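Local structure of SusD superfamily protein (Bacteroides thetaiotaomicron VPI-5482, 3HDX) at residues 416-419 against 420-423; 431-434 against 435-438. The protein probably binds polysaccharide at the outer membrane of a gut bacterium, as a SusD-family partner in carbohydrate uptake. All blocks are in the same frame, centred on the assembly; numbering follows the deposited sequence.

How the contacts relate
Contact 1 lies on helix 409-423 and contact 2 on helix 430-441, the next helix in the chain. Contact 1 closes before contact 2 opens, and their centres are about 11 Å apart. Both fall in the C-terminal SusD family region, on the same side of the chain's centre. The two helices touch directly. R420 NE of contact 1 forms a salt bridge with D433 OD2 of contact 2 at 2.8 Å. The F417 ring packs on the backbone of the second helix, with F417 CE1 3.3 Å from D433 O. Thus two consecutive helices are joined by a buried charge pair beside an aromatic side chain.

Contact 1. Residues 416-419 against 420-423; sequences IFEE and RRRE. With EDO (1,2-ethanediol), chain E.
E419 OE1 is gripped by R422, three residues further along the same helix. R422 NH2 donates to E419 OE1 at 2.8 Å, nearly straight (169°). R422 NE adds a weak bond to E419 OE1 at 3.4 Å. The oxygen lies in the guanidinium plane, at its edge. It is met on its anti side, by a donor tilted out of the carboxylate plane. The two side chains cross at about a right angle. E418 O lies over the centre of one R422 guanidinium face, 3.6 Å above the plane. The group is therefore bounded at an edge by E419 and on one face by the helix backbone. R422 NH2 also forms a salt bridge with E415, one turn before E419.

E418 and R421 form a second i to i+3 salt bridge and run side by side. E418 OE1 offers its syn lone pair to R421 NH1 at 2.9 Å. The bend at chi2 of E418 (-55°) brings its carboxylate back to the extended R421 chain. E418 OE2 takes a hydrogen bond of 2.7 Å from O1 of an ethanediol, probably from the crystallisation liquor. R421 NH2 pairs with D45.

Helix 409-423 sits among three others. E419 packs on helix 380-391; its OE2 and E423 OE1 share R311, and E423 OE2 pairs with R394. I416 and F417 touch helix 363-376, where R420 pairs with D365. Helix 430-441 is the third neighbour.

Contact 2. Residues 431-434 against 435-438; sequences WYDL and VRRQ
The W431 indole presents one face to V435, one turn later on helix 430-441, in the helical SusD-family fold. V435 CG2 sits 3.7 Å above the W431 ring plane, offset toward the rim. This is an i to i+4 CH-pi contact. V435 CG2 is 4.1 Å from the centroid of the W431 six-membered ring. CZ2 is the nearest ring atom to it. With chi1 of W431 at 166°, CG lies opposite the main-chain nitrogen, and the benzene part of the indole meets the methyl of V435. I456 touches both W431 and V435.

The second flat pair is D433 and R436, an i to i+3 salt bridge. Their side chains lie alongside each other and point the same way. The guanidinium comes end-on and both terminal nitrogens converge on one oxygen, D433 OD1. NH1 uses the anti lone pair of OD1. NH2 approaches from above the carboxylate plane. R436 NH1 and NH2 are each 2.9 Å from D433 OD1, and both bonds are bent. The carboxylate and guanidinium planes are almost perpendicular, 88° apart. The bend of R436 at chi3 (-44°) turns the guanidinium back toward D433. The other carboxylate oxygen, OD2, goes to R420, and R436 NE goes to E372. D433 is thus held by two arginines, which would probably favour its charged form.

At the far end, R437 NH2 forms a salt bridge with D443 OD2, and Q438 NE2 a hydrogen bond with D443 OD1. One water also ties this turn together. It donates to L434 O at 2.9 Å and accepts from R437 NH1 at 3.0 Å and Q438 NE2 at 3.1 Å.

Contact 1. Residues 416-419 against 420-423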
loop_
_atom_site.group_PDB
_atom_site.type_symbol
_atom_site.label_atom_id
_atom_site.label_comp_id
_atom_site.label_asym_id
_atom_site.label_seq_id
_atom_site.Cartn_x
_atom_site.Cartn_y
_atom_site.Cartn_z
ATOM N N ILE A 416 -9.405 -16.247 5.312
ATOM C CA ILE A 416 -8.531 -15.534 4.364
ATOM C C ILE A 416 -8.185 -14.152 4.939
ATOM O O ILE A 416 -7.009 -13.750 4.901
ATOM C CB ILE A 416 -9.165 -15.384 2.980
ATOM C CG1 ILE A 416 -9.299 -16.769 2.298
ATOM C CG2 ILE A 416 -8.328 -14.456 2.072
ATOM C CD1 ILE A 416 -10.228 -16.848 1.126
ATOM N N PHE A 417 -9.193 -13.443 5.480
ATOM C CA PHE A 417 -8.898 -12.152 6.135
ATOM C C PHE A 417 -8.033 -12.274 7.401
ATOM O O PHE A 417 -7.220 -11.402 7.642
ATOM C CB PHE A 417 -10.154 -11.329 6.334
ATOM C CG PHE A 417 -10.587 -10.680 5.074
ATOM C CD1 PHE A 417 -9.919 -9.545 4.614
ATOM C CD2 PHE A 417 -11.617 -11.200 4.296
ATOM C CE1 PHE A 417 -10.300 -8.927 3.422
ATOM C CE2 PHE A 417 -11.977 -10.588 3.128
ATOM C CZ PHE A 417 -11.320 -9.472 2.671
ATOM N N GLU A 418 -8.154 -13.369 8.165
ATOM C CA GLU A 418 -7.253 -13.569 9.307
ATOM C C GLU A 418 -5.835 -13.843 8.821
ATOM O O GLU A 418 -4.885 -13.438 9.466
ATOM C CB GLU A 418 -7.724 -14.717 10.207
ATOM C CG GLU A 418 -9.035 -14.426 10.892
ATOM C CD GLU A 418 -9.058 -13.126 11.696
ATOM O OE1 GLU A 418 -8.107 -12.878 12.435
ATOM O OE2 GLU A 418 -10.058 -12.363 11.576
ATOM N N GLU A 419 -5.700 -14.563 7.702
ATOM C CA GLU A 419 -4.364 -14.792 7.133
ATOM C C GLU A 419 -3.739 -13.466 6.662
ATOM O O GLU A 419 -2.536 -13.215 6.855
ATOM C CB GLU A 419 -4.365 -15.865 6.045
ATOM C CG GLU A 419 -2.929 -16.371 5.712
ATOM C CD GLU A 419 -2.232 -17.091 6.854
ATOM O OE1 GLU A 419 -2.896 -17.647 7.760
ATOM O OE2 GLU A 419 -0.988 -17.145 6.814
ATOM N N ARG A 420 -4.528 -12.627 5.996
ATOM C CA ARG A 420 -4.038 -11.292 5.641
ATOM C C ARG A 420 -3.629 -10.485 6.898
ATOM O O ARG A 420 -2.649 -9.733 6.896
ATOM C CB ARG A 420 -5.114 -10.526 4.868
ATOM C CG ARG A 420 -5.400 -11.083 3.505
ATOM C CD ARG A 420 -6.411 -10.260 2.685
ATOM N NE ARG A 420 -5.920 -8.905 2.371
ATOM C CZ ARG A 420 -5.133 -8.587 1.350
ATOM N NH1 ARG A 420 -4.806 -9.470 0.392
ATOM N NH2 ARG A 420 -4.724 -7.338 1.232
ATOM N N ARG A 421 -4.450 -10.598 7.938
ATOM C CA ARG A 421 -4.218 -9.893 9.206
ATOM C C ARG A 421 -2.836 -10.262 9.742
ATOM O O ARG A 421 -2.113 -9.400 10.192
ATOM C CB ARG A 421 -5.287 -10.266 10.201
ATOM C CG ARG A 421 -5.299 -9.524 11.535
ATOM C CD ARG A 421 -6.435 -10.080 12.361
ATOM N NE ARG A 421 -6.735 -9.277 13.561
ATOM C CZ ARG A 421 -7.665 -9.598 14.446
ATOM N NH1 ARG A 421 -8.405 -10.692 14.306
ATOM N NH2 ARG A 421 -7.909 -8.773 15.472
ATOM N N ARG A 422 -2.523 -11.553 9.705
ATOM C CA ARG A 422 -1.223 -12.034 10.115
ATOM C C ARG A 422 -0.081 -11.670 9.156
ATOM O O ARG A 422 0.950 -11.132 9.562
ATOM C CB ARG A 422 -1.269 -13.555 10.342
ATOM C CG ARG A 422 -2.116 -13.960 11.512
ATOM C CD ARG A 422 -2.034 -15.424 11.796
ATOM N NE ARG A 422 -2.789 -16.201 10.829
ATOM C CZ ARG A 422 -4.050 -16.625 10.962
ATOM N NH1 ARG A 422 -4.763 -16.371 12.046
ATOM N NH2 ARG A 422 -4.590 -17.335 9.986
ATOM N N GLU A 423 -0.273 -11.980 7.887
ATOM C CA GLU A 423 0.788 -11.828 6.911
ATOM C C GLU A 423 1.172 -10.420 6.604
ATOM O O GLU A 423 2.358 -10.126 6.514
ATOM C CB GLU A 423 0.386 -12.560 5.606
ATOM C CG GLU A 423 1.442 -12.558 4.530
ATOM C CD GLU A 423 2.767 -13.225 4.953
ATOM O OE1 GLU A 423 2.726 -14.110 5.831
ATOM O OE2 GLU A 423 3.821 -12.887 4.329
HETATM C C1 EDO E . -12.009 -9.635 11.782
HETATM O O1 EDO E . -10.593 -9.717 11.531
HETATM C C2 EDO E . -12.276 -9.480 13.258
HETATM O O2 EDO E . -11.675 -8.260 13.696
#

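Contact 2. Residues 431-434 against 435-438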
loop_
_atom_site.group_PDB
_atom_site.type_symbol
_atom_site.label_atom_id
_atom_site.label_comp_id
_atom_site.label_asym_id
_atom_site.label_seq_id
_atom_site.Cartn_x
_atom_site.Cartn_y
_atom_site.Cartn_z
ATOM N N TRP A 431 -6.927 -1.932 7.827
ATOM C CA TRP A 431 -8.162 -1.124 7.799
ATOM C C TRP A 431 -8.938 -1.338 6.485
ATOM O O TRP A 431 -10.133 -1.596 6.499
ATOM C CB TRP A 431 -7.853 0.368 8.008
ATOM C CG TRP A 431 -9.023 1.213 7.652
ATOM C CD1 TRP A 431 -9.137 1.991 6.553
ATOM C CD2 TRP A 431 -10.300 1.247 8.314
ATOM N NE1 TRP A 431 -10.398 2.539 6.492
ATOM C CE2 TRP A 431 -11.135 2.099 7.566
ATOM C CE3 TRP A 431 -10.803 0.652 9.455
ATOM C CZ2 TRP A 431 -12.454 2.388 7.947
ATOM C CZ3 TRP A 431 -12.120 0.917 9.842
ATOM C CH2 TRP A 431 -12.930 1.783 9.089
ATOM N N TYR A 432 -8.248 -1.244 5.356
ATOM C CA TYR A 432 -8.892 -1.429 4.058
ATOM C C TYR A 432 -9.457 -2.864 3.937
ATOM O O TYR A 432 -10.558 -3.067 3.436
ATOM C CB TYR A 432 -7.932 -1.108 2.919
ATOM C CG TYR A 432 -7.286 0.228 3.054
ATOM C CD1 TYR A 432 -8.044 1.395 2.969
ATOM C CD2 TYR A 432 -5.930 0.338 3.374
ATOM C CE1 TYR A 432 -7.460 2.628 3.153
ATOM C CE2 TYR A 432 -5.324 1.571 3.549
ATOM C CZ TYR A 432 -6.099 2.722 3.448
ATOM O OH TYR A 432 -5.500 3.963 3.586
ATOM N N ASP A 433 -8.681 -3.828 4.415
ATOM C CA ASP A 433 -9.098 -5.216 4.471
ATOM C C ASP A 433 -10.341 -5.393 5.331
ATOM O O ASP A 433 -11.250 -6.151 4.972
ATOM C CB ASP A 433 -7.986 -6.101 5.012
ATOM C CG ASP A 433 -6.845 -6.311 4.018
ATOM O OD1 ASP A 433 -6.897 -5.855 2.858
ATOM O OD2 ASP A 433 -5.864 -6.980 4.398
ATOM N N LEU A 434 -10.438 -4.656 6.455
ATOM C CA LEU A 434 -11.640 -4.776 7.316
ATOM C C LEU A 434 -12.883 -4.339 6.563
ATOM O O LEU A 434 -13.945 -4.963 6.718
ATOM C CB LEU A 434 -11.467 -3.937 8.588
ATOM C CG LEU A 434 -10.717 -4.625 9.725
ATOM C CD1 LEU A 434 -10.370 -3.599 10.798
ATOM C CD2 LEU A 434 -11.576 -5.748 10.322
ATOM N N VAL A 435 -12.738 -3.276 5.760
ATOM C CA VAL A 435 -13.861 -2.766 4.948
ATOM C C VAL A 435 -14.244 -3.795 3.860
ATOM O O VAL A 435 -15.409 -4.154 3.726
ATOM C CB VAL A 435 -13.555 -1.362 4.352
ATOM C CG1 VAL A 435 -14.666 -0.916 3.380
ATOM C CG2 VAL A 435 -13.319 -0.294 5.472
ATOM N N ARG A 436 -13.264 -4.299 3.093
ATOM C CA ARG A 436 -13.610 -5.300 2.049
ATOM C C ARG A 436 -14.222 -6.550 2.697
ATOM O O ARG A 436 -15.179 -7.114 2.187
ATOM C CB ARG A 436 -12.396 -5.700 1.214
ATOM C CG ARG A 436 -11.790 -4.558 0.419
ATOM C CD ARG A 436 -10.972 -5.036 -0.778
ATOM N NE ARG A 436 -10.118 -6.152 -0.411
ATOM C CZ ARG A 436 -9.034 -6.046 0.364
ATOM N NH1 ARG A 436 -8.553 -4.853 0.757
ATOM N NH2 ARG A 436 -8.411 -7.166 0.740
ATOM N N ARG A 437 -13.636 -6.991 3.808
ATOM C CA ARG A 437 -14.188 -8.119 4.565
ATOM C C ARG A 437 -15.630 -7.871 4.984
ATOM O O ARG A 437 -16.473 -8.747 4.788
ATOM C CB ARG A 437 -13.351 -8.376 5.819
ATOM C CG ARG A 437 -13.821 -9.549 6.687
ATOM C CD ARG A 437 -13.290 -9.494 8.091
ATOM N NE ARG A 437 -13.902 -10.552 8.902
ATOM C CZ ARG A 437 -15.147 -10.533 9.349
ATOM N NH1 ARG A 437 -15.935 -9.477 9.138
ATOM N NH2 ARG A 437 -15.611 -11.559 10.057
ATOM N N GLN A 438 -15.918 -6.673 5.487
ATOM C CA GLN A 438 -17.270 -6.409 5.945
ATOM C C GLN A 438 -18.288 -6.461 4.807
ATOM O O GLN A 438 -19.400 -6.964 4.965
ATOM C CB GLN A 438 -17.351 -5.077 6.672
ATOM C CG GLN A 438 -18.738 -4.850 7.309
ATOM C CD GLN A 438 -19.204 -5.985 8.242
ATOM O OE1 GLN A 438 -20.393 -6.347 8.219
ATOM N NE2 GLN A 438 -18.289 -6.522 9.087
HETATM O O HOH W 1 -15.211 -6.619 8.709
#